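Beta-galactosidase (Geobacillus stearothermophilus, PDB 4OIF) probably hydrolyses terminal non-reducing beta-D-galactose residues from beta-D-galactosides, as a zinc-binding homotrimeric enzyme of glycoside hydrolase family 42. Local coordinates at residues T324-N329 with S385-E390; L37-L42 with Q361-R366. All blocks are in the same frame, centred on the assembly; numbering follows the deposited sequence.

Overall arrangement
Both interactions lie in the TIM-barrel part of the chain, with centres about 12 Å apart. Their segments alternate along the sequence: 37-42, 324-329, 361-366, 385-390. Interaction 1 joins the loop after strand 319-322 to the start of helix 386-399. Interaction 2 joins helix 30-42 to the loop after strand 356-359. Strand 356-359 lies beside strand 16-21, which precedes helix 30-42, so interaction 2 lies where the barrel closes. The two interactions touch at Phe388, which packs on Leu39 and Leu42. Residues of each also reach the second subunit. Together they tie two loops of the barrel to its outer helices.

Interaction 1: T324-N329 with S385-E390; sequences TPSLVN and SRVFQE
Val387 sets CG1 anti to its backbone N (chi1 -180°), which sends its two methyls to two neighbouring residues of the loop. CG1 reaches Pro325, lying 3.8 Å from CB of that proline. CG1 is also 3.7 Å from the carbonyl O of Pro325. The other methyl, CG2, is 3.7 Å from CB of Ser326. Val387 thus sits against the Pro325-Ser326 corner, and its contact with the proline ring is between apolar carbons. No direct hydrogen bond crosses here. Instead a water links the two backbones. It donates to Pro325 O at 2.7 Å and to Val387 O at 3.1 Å.

Each side is braced by its own hydroxyl. Ser326 N gives a bond of 3.2 Å to Thr324 OG1, forming an ST turn at the corner. Ser385 is the N-cap of the helix, and its OG accepts from Phe388 N at 3.1 Å in a nearly straight bond (169°). Ser385 OG also takes a weak bond from Val387 N. Later in the helix Glu390 accepts from the backbone N of Gly340 and Phe343; Arg386, in the first turn, makes a salt bridge to Glu531 of the second subunit. A glycerol, probably from the crystallisation liquor, lies close to Ser326. The loop leaves the barrel strand that ends at Glu322, the predicted nucleophile, at the end of the TIM barrel where this fold carries its active site.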
loop_
_atom_site.group_PDB
_atom_site.type_symbol
_atom_site.label_atom_id
_atom_site.label_comp_id
_atom_site.label_asym_id
_atom_site.label_seq_id
_atom_site.Cartn_x
_atom_site.Cartn_y
_atom_site.Cartn_z
ATOM N N THR A 324 -18.302 19.553 -13.412
ATOM C CA THR A 324 -19.541 18.793 -13.234
ATOM C C THR A 324 -20.602 19.693 -12.613
ATOM O O THR A 324 -20.306 20.478 -11.710
ATOM C CB THR A 324 -19.335 17.493 -12.368
ATOM O OG1 THR A 324 -20.593 16.838 -12.139
ATOM C CG2 THR A 324 -18.683 17.791 -11.048
ATOM N N PRO A 325 -21.838 19.607 -13.130
ATOM C CA PRO A 325 -22.992 20.336 -12.587
ATOM C C PRO A 325 -23.494 19.713 -11.285
ATOM O O PRO A 325 -24.381 20.257 -10.632
ATOM C CB PRO A 325 -24.044 20.212 -13.699
ATOM C CG PRO A 325 -23.686 18.946 -14.416
ATOM C CD PRO A 325 -22.183 18.833 -14.340
ATOM N N SER A 326 -22.922 18.578 -10.905
ATOM C CA SER A 326 -23.361 17.888 -9.698
ATOM C C SER A 326 -22.203 17.128 -9.044
ATOM O O SER A 326 -21.513 17.671 -8.172
ATOM C CB SER A 326 -24.534 16.941 -10.017
ATOM O OG SER A 326 -24.187 15.980 -11.006
ATOM N N LEU A 327 -21.975 15.891 -9.481
ATOM C CA LEU A 327 -20.950 15.037 -8.868
ATOM C C LEU A 327 -20.093 14.371 -9.953
ATOM O O LEU A 327 -20.395 14.508 -11.138
ATOM C CB LEU A 327 -21.613 14.013 -7.915
ATOM C CG LEU A 327 -22.663 12.954 -8.321
ATOM C CD1 LEU A 327 -23.174 13.093 -9.737
ATOM C CD2 LEU A 327 -22.069 11.610 -8.236
ATOM N N VAL A 328 -18.999 13.711 -9.560
ATOM C CA VAL A 328 -18.225 12.905 -10.502
ATOM C C VAL A 328 -18.331 11.417 -10.147
ATOM O O VAL A 328 -19.104 11.038 -9.270
ATOM C CB VAL A 328 -16.745 13.318 -10.549
ATOM C CG1 VAL A 328 -16.615 14.773 -10.974
ATOM C CG2 VAL A 328 -16.082 13.074 -9.204
ATOM N N ASN A 329 -17.557 10.573 -10.821
ATOM C CA ASN A 329 -17.711 9.124 -10.661
ATOM C C ASN A 329 -16.495 8.472 -10.034
ATOM O O ASN A 329 -16.585 7.390 -9.454
ATOM C CB ASN A 329 -17.972 8.464 -12.019
ATOM C CG ASN A 329 -16.815 8.669 -12.995
ATOM O OD1 ASN A 329 -16.439 9.802 -13.296
ATOM N ND2 ASN A 329 -16.228 7.571 -13.465
ATOM N N SER A 385 -35.331 18.195 -12.396
ATOM C CA SER A 385 -34.144 17.950 -11.583
ATOM C C SER A 385 -33.514 19.216 -11.008
ATOM O O SER A 385 -33.421 20.236 -11.697
ATOM C CB SER A 385 -33.103 17.204 -12.423
ATOM O OG SER A 385 -31.783 17.529 -12.020
ATOM N N ARG A 386 -33.051 19.146 -9.758
ATOM C CA ARG A 386 -32.397 20.304 -9.147
ATOM C C ARG A 386 -31.119 20.662 -9.906
ATOM O O ARG A 386 -30.759 21.841 -10.021
ATOM C CB ARG A 386 -32.096 20.065 -7.662
ATOM C CG ARG A 386 -30.961 19.099 -7.321
ATOM C CD ARG A 386 -30.774 19.105 -5.806
ATOM N NE ARG A 386 -29.667 18.294 -5.297
ATOM C CZ ARG A 386 -28.448 18.758 -5.029
ATOM N NH1 ARG A 386 -28.149 20.030 -5.255
ATOM N NH2 ARG A 386 -27.514 17.946 -4.551
ATOM N N VAL A 387 -30.460 19.644 -10.445
ATOM C CA VAL A 387 -29.253 19.851 -11.219
ATOM C C VAL A 387 -29.589 20.582 -12.509
ATOM O O VAL A 387 -28.938 21.583 -12.848
ATOM C CB VAL A 387 -28.529 18.516 -11.526
ATOM C CG1 VAL A 387 -27.273 18.772 -12.327
ATOM C CG2 VAL A 387 -28.150 17.828 -10.237
ATOM N N PHE A 388 -30.615 20.101 -13.212
ATOM C CA PHE A 388 -31.045 20.738 -14.460
ATOM C C PHE A 388 -31.423 22.193 -14.215
ATOM O O PHE A 388 -31.028 23.088 -14.972
ATOM C CB PHE A 388 -32.227 19.995 -15.098
ATOM C CG PHE A 388 -32.567 20.481 -16.490
ATOM C CD1 PHE A 388 -33.456 21.535 -16.681
ATOM C CD2 PHE A 388 -31.980 19.891 -17.606
ATOM C CE1 PHE A 388 -33.756 21.990 -17.952
ATOM C CE2 PHE A 388 -32.274 20.339 -18.888
ATOM C CZ PHE A 388 -33.164 21.391 -19.063
ATOM N N GLN A 389 -32.173 22.428 -13.144
ATOM C CA GLN A 389 -32.635 23.769 -12.837
ATOM C C GLN A 389 -31.472 24.686 -12.480
ATOM O O GLN A 389 -31.425 25.826 -12.939
ATOM C CB GLN A 389 -33.681 23.739 -11.714
ATOM C CG GLN A 389 -35.041 23.168 -12.147
ATOM C CD GLN A 389 -35.579 23.808 -13.437
ATOM O OE1 GLN A 389 -35.562 25.036 -13.600
ATOM N NE2 GLN A 389 -36.058 22.972 -14.358
ATOM N N GLU A 390 -30.508 24.215 -11.697
ATOM C CA GLU A 390 -29.434 25.137 -11.350
ATOM C C GLU A 390 -28.555 25.416 -12.573
ATOM O O GLU A 390 -28.059 26.541 -12.741
ATOM C CB GLU A 390 -28.590 24.631 -10.177
ATOM C CG GLU A 390 -27.584 25.697 -9.733
ATOM C CD GLU A 390 -27.123 25.558 -8.289
ATOM O OE1 GLU A 390 -27.797 24.853 -7.498
ATOM O OE2 GLU A 390 -26.079 26.169 -7.956
HETATM O O HOH W 1 -26.396 22.018 -11.197
#

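Interaction 2: L37-L42 with Q361-R366; sequences LELMKL and QWRKSR
Met40 packs its side chain over one face of the Trp362 indole. Its CB does not point straight at the loop, but the next atom does the work. CG lies beside the backbone N of Met40 (chi1 -80°), which places it over the six-membered ring. It stands 3.9 Å from that ring's centroid, 21° off the normal, a CH-pi contact offset toward the rim. The chain runs on extended. SD rises to 5.2 Å from the same centroid, still above the face, as a Met-aromatic contact at a distance. The tip, CE, comes within 4.2 Å of both NE1 and CE2 of Trp362.

Leu39 meets the same indole at its rim. Its CB is 3.7 Å from Trp362 CZ2, and its carbonyl O lies in the ring plane, 3.5 Å from CH2. The helix backbone joins in, with Met40 N 3.5 Å from Trp362 CH2. Leu39 CD1 also approaches the Arg363 guanidinium obliquely.

The polar edge of the indole is tied down too. Trp362 NE1 donates to Asp36 OD1, which also takes a salt bridge from Arg363 NE; Asn381 OD1 accepts from Arg363 NH1. With an alanine in place of Trp362, Met40 CG and Leu39 CB would probably lose their apolar partner and Asp36 one of its donors. Tyr21 meets the Trp362 ring at a steep angle. The loop begins after strand 356-359 with a cis peptide bond before Gln361. The tryptophan thus joins the loop after the last barrel strand to the first barrel helix, beside the seam where strands 356-359 and 16-21 close the TIM barrel.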
loop_
_atom_site.group_PDB
_atom_site.type_symbol
_atom_site.label_atom_id
_atom_site.label_comp_id
_atom_site.label_asym_id
_atom_site.label_seq_id
_atom_site.Cartn_x
_atom_site.Cartn_y
_atom_site.Cartn_z
ATOM N N LEU A 37 -32.456 18.429 -27.822
ATOM C CA LEU A 37 -32.517 19.775 -28.377
ATOM C C LEU A 37 -33.451 20.672 -27.551
ATOM O O LEU A 37 -33.100 21.812 -27.187
ATOM C CB LEU A 37 -32.950 19.712 -29.844
ATOM C CG LEU A 37 -32.012 18.956 -30.806
ATOM C CD1 LEU A 37 -32.566 18.848 -32.240
ATOM C CD2 LEU A 37 -30.624 19.588 -30.815
ATOM N N GLU A 38 -34.626 20.139 -27.233
ATOM C CA GLU A 38 -35.604 20.820 -26.391
ATOM C C GLU A 38 -34.999 21.162 -25.036
ATOM O O GLU A 38 -35.127 22.290 -24.543
ATOM C CB GLU A 38 -36.854 19.948 -26.218
ATOM C CG GLU A 38 -37.545 19.612 -27.544
ATOM C CD GLU A 38 -38.361 18.332 -27.507
ATOM O OE1 GLU A 38 -38.420 17.673 -26.445
ATOM O OE2 GLU A 38 -38.934 17.974 -28.563
ATOM N N LEU A 39 -34.310 20.197 -24.441
ATOM C CA LEU A 39 -33.723 20.422 -23.121
ATOM C C LEU A 39 -32.540 21.394 -23.204
ATOM O O LEU A 39 -32.238 22.119 -22.254
ATOM C CB LEU A 39 -33.292 19.101 -22.492
ATOM C CG LEU A 39 -34.402 18.061 -22.347
ATOM C CD1 LEU A 39 -34.088 17.061 -21.226
ATOM C CD2 LEU A 39 -35.765 18.707 -22.147
ATOM N N MET A 40 -31.885 21.415 -24.356
ATOM C CA MET A 40 -30.836 22.373 -24.605
ATOM C C MET A 40 -31.439 23.760 -24.568
ATOM O O MET A 40 -30.880 24.668 -23.944
ATOM C CB MET A 40 -30.159 22.098 -25.940
ATOM C CG MET A 40 -29.138 20.979 -25.857
ATOM S SD MET A 40 -28.489 20.461 -27.450
ATOM C CE MET A 40 -27.375 19.146 -26.927
ATOM N N LYS A 41 -32.603 23.930 -25.190
ATOM C CA LYS A 41 -33.270 25.224 -25.049
ATOM C C LYS A 41 -33.630 25.519 -23.584
ATOM O O LYS A 41 -33.323 26.588 -23.069
ATOM C CB LYS A 41 -34.507 25.299 -25.941
ATOM C CG LYS A 41 -34.167 25.092 -27.423
ATOM C CD LYS A 41 -35.268 25.606 -28.337
ATOM C CE LYS A 41 -36.624 25.065 -27.934
ATOM N NZ LYS A 41 -37.740 25.540 -28.798
ATOM N N LEU A 42 -34.231 24.559 -22.893
ATOM C CA LEU A 42 -34.691 24.836 -21.534
ATOM C C LEU A 42 -33.557 25.129 -20.550
ATOM O O LEU A 42 -33.767 25.818 -19.551
ATOM C CB LEU A 42 -35.546 23.680 -21.007
ATOM C CG LEU A 42 -36.867 23.474 -21.757
ATOM C CD1 LEU A 42 -37.563 22.211 -21.290
ATOM C CD2 LEU A 42 -37.781 24.670 -21.604
ATOM N N GLN A 361 -21.024 15.973 -18.344
ATOM C CA GLN A 361 -21.296 16.030 -19.775
ATOM C C GLN A 361 -22.742 16.514 -19.955
ATOM O O GLN A 361 -23.379 16.921 -18.985
ATOM C CB GLN A 361 -21.087 14.658 -20.436
ATOM C CG GLN A 361 -21.923 13.539 -19.835
ATOM C CD GLN A 361 -21.714 12.194 -20.535
ATOM O OE1 GLN A 361 -21.558 12.129 -21.753
ATOM N NE2 GLN A 361 -21.725 11.115 -19.757
ATOM N N TRP A 362 -23.264 16.483 -21.178
ATOM C CA TRP A 362 -24.643 16.901 -21.386
ATOM C C TRP A 362 -25.617 15.887 -20.806
ATOM O O TRP A 362 -26.471 16.222 -19.982
ATOM C CB TRP A 362 -24.954 17.097 -22.865
ATOM C CG TRP A 362 -26.430 17.225 -23.105
ATOM C CD1 TRP A 362 -27.249 16.311 -23.708
ATOM C CD2 TRP A 362 -27.273 18.312 -22.698
ATOM N NE1 TRP A 362 -28.543 16.770 -23.721
ATOM C CE2 TRP A 362 -28.586 17.998 -23.110
ATOM C CE3 TRP A 362 -27.043 19.524 -22.029
ATOM C CZ2 TRP A 362 -29.666 18.858 -22.883
ATOM C CZ3 TRP A 362 -28.113 20.374 -21.804
ATOM C CH2 TRP A 362 -29.408 20.032 -22.223
ATOM N N ARG A 363 -25.488 14.648 -21.266
ATOM C CA ARG A 363 -26.365 13.570 -20.842
ATOM C C ARG A 363 -25.559 12.391 -20.295
ATOM O O ARG A 363 -24.587 11.958 -20.911
ATOM C CB ARG A 363 -27.250 13.123 -22.014
ATOM C CG ARG A 363 -28.326 12.115 -21.638
ATOM C CD ARG A 363 -29.145 11.661 -22.855
ATOM N NE ARG A 363 -30.091 12.684 -23.303
ATOM C CZ ARG A 363 -31.313 12.870 -22.798
ATOM N NH1 ARG A 363 -31.779 12.107 -21.805
ATOM N NH2 ARG A 363 -32.074 13.836 -23.287
ATOM N N LYS A 364 -25.974 11.872 -19.145
ATOM C CA LYS A 364 -25.324 10.714 -18.541
ATOM C C LYS A 364 -25.240 9.531 -19.487
ATOM O O LYS A 364 -26.194 9.221 -20.209
ATOM C CB LYS A 364 -26.053 10.287 -17.258
ATOM C CG LYS A 364 -25.854 11.283 -16.111
ATOM C CD LYS A 364 -26.403 10.781 -14.789
ATOM C CE LYS A 364 -26.146 11.790 -13.680
ATOM N NZ LYS A 364 -26.976 11.501 -12.471
ATOM N N SER A 365 -24.079 8.888 -19.481
ATOM C CA SER A 365 -23.891 7.619 -20.162
ATOM C C SER A 365 -24.788 6.563 -19.541
ATOM O O SER A 365 -24.904 6.484 -18.338
ATOM C CB SER A 365 -22.425 7.183 -20.087
ATOM O OG SER A 365 -21.620 8.017 -20.891
ATOM N N ARG A 366 -25.424 5.737 -20.349
ATOM C CA ARG A 366 -26.295 4.742 -19.760
ATOM C C ARG A 366 -25.506 3.609 -19.129
ATOM O O ARG A 366 -25.956 2.975 -18.169
ATOM C CB ARG A 366 -27.247 4.177 -20.794
ATOM C CG ARG A 366 -28.336 3.371 -20.154
ATOM C CD ARG A 366 -29.327 2.921 -21.170
ATOM N NE ARG A 366 -30.332 2.065 -20.567
ATOM C CZ ARG A 366 -31.072 1.221 -21.266
ATOM N NH1 ARG A 366 -30.903 1.134 -22.583
ATOM N NH2 ARG A 366 -31.967 0.464 -20.653
#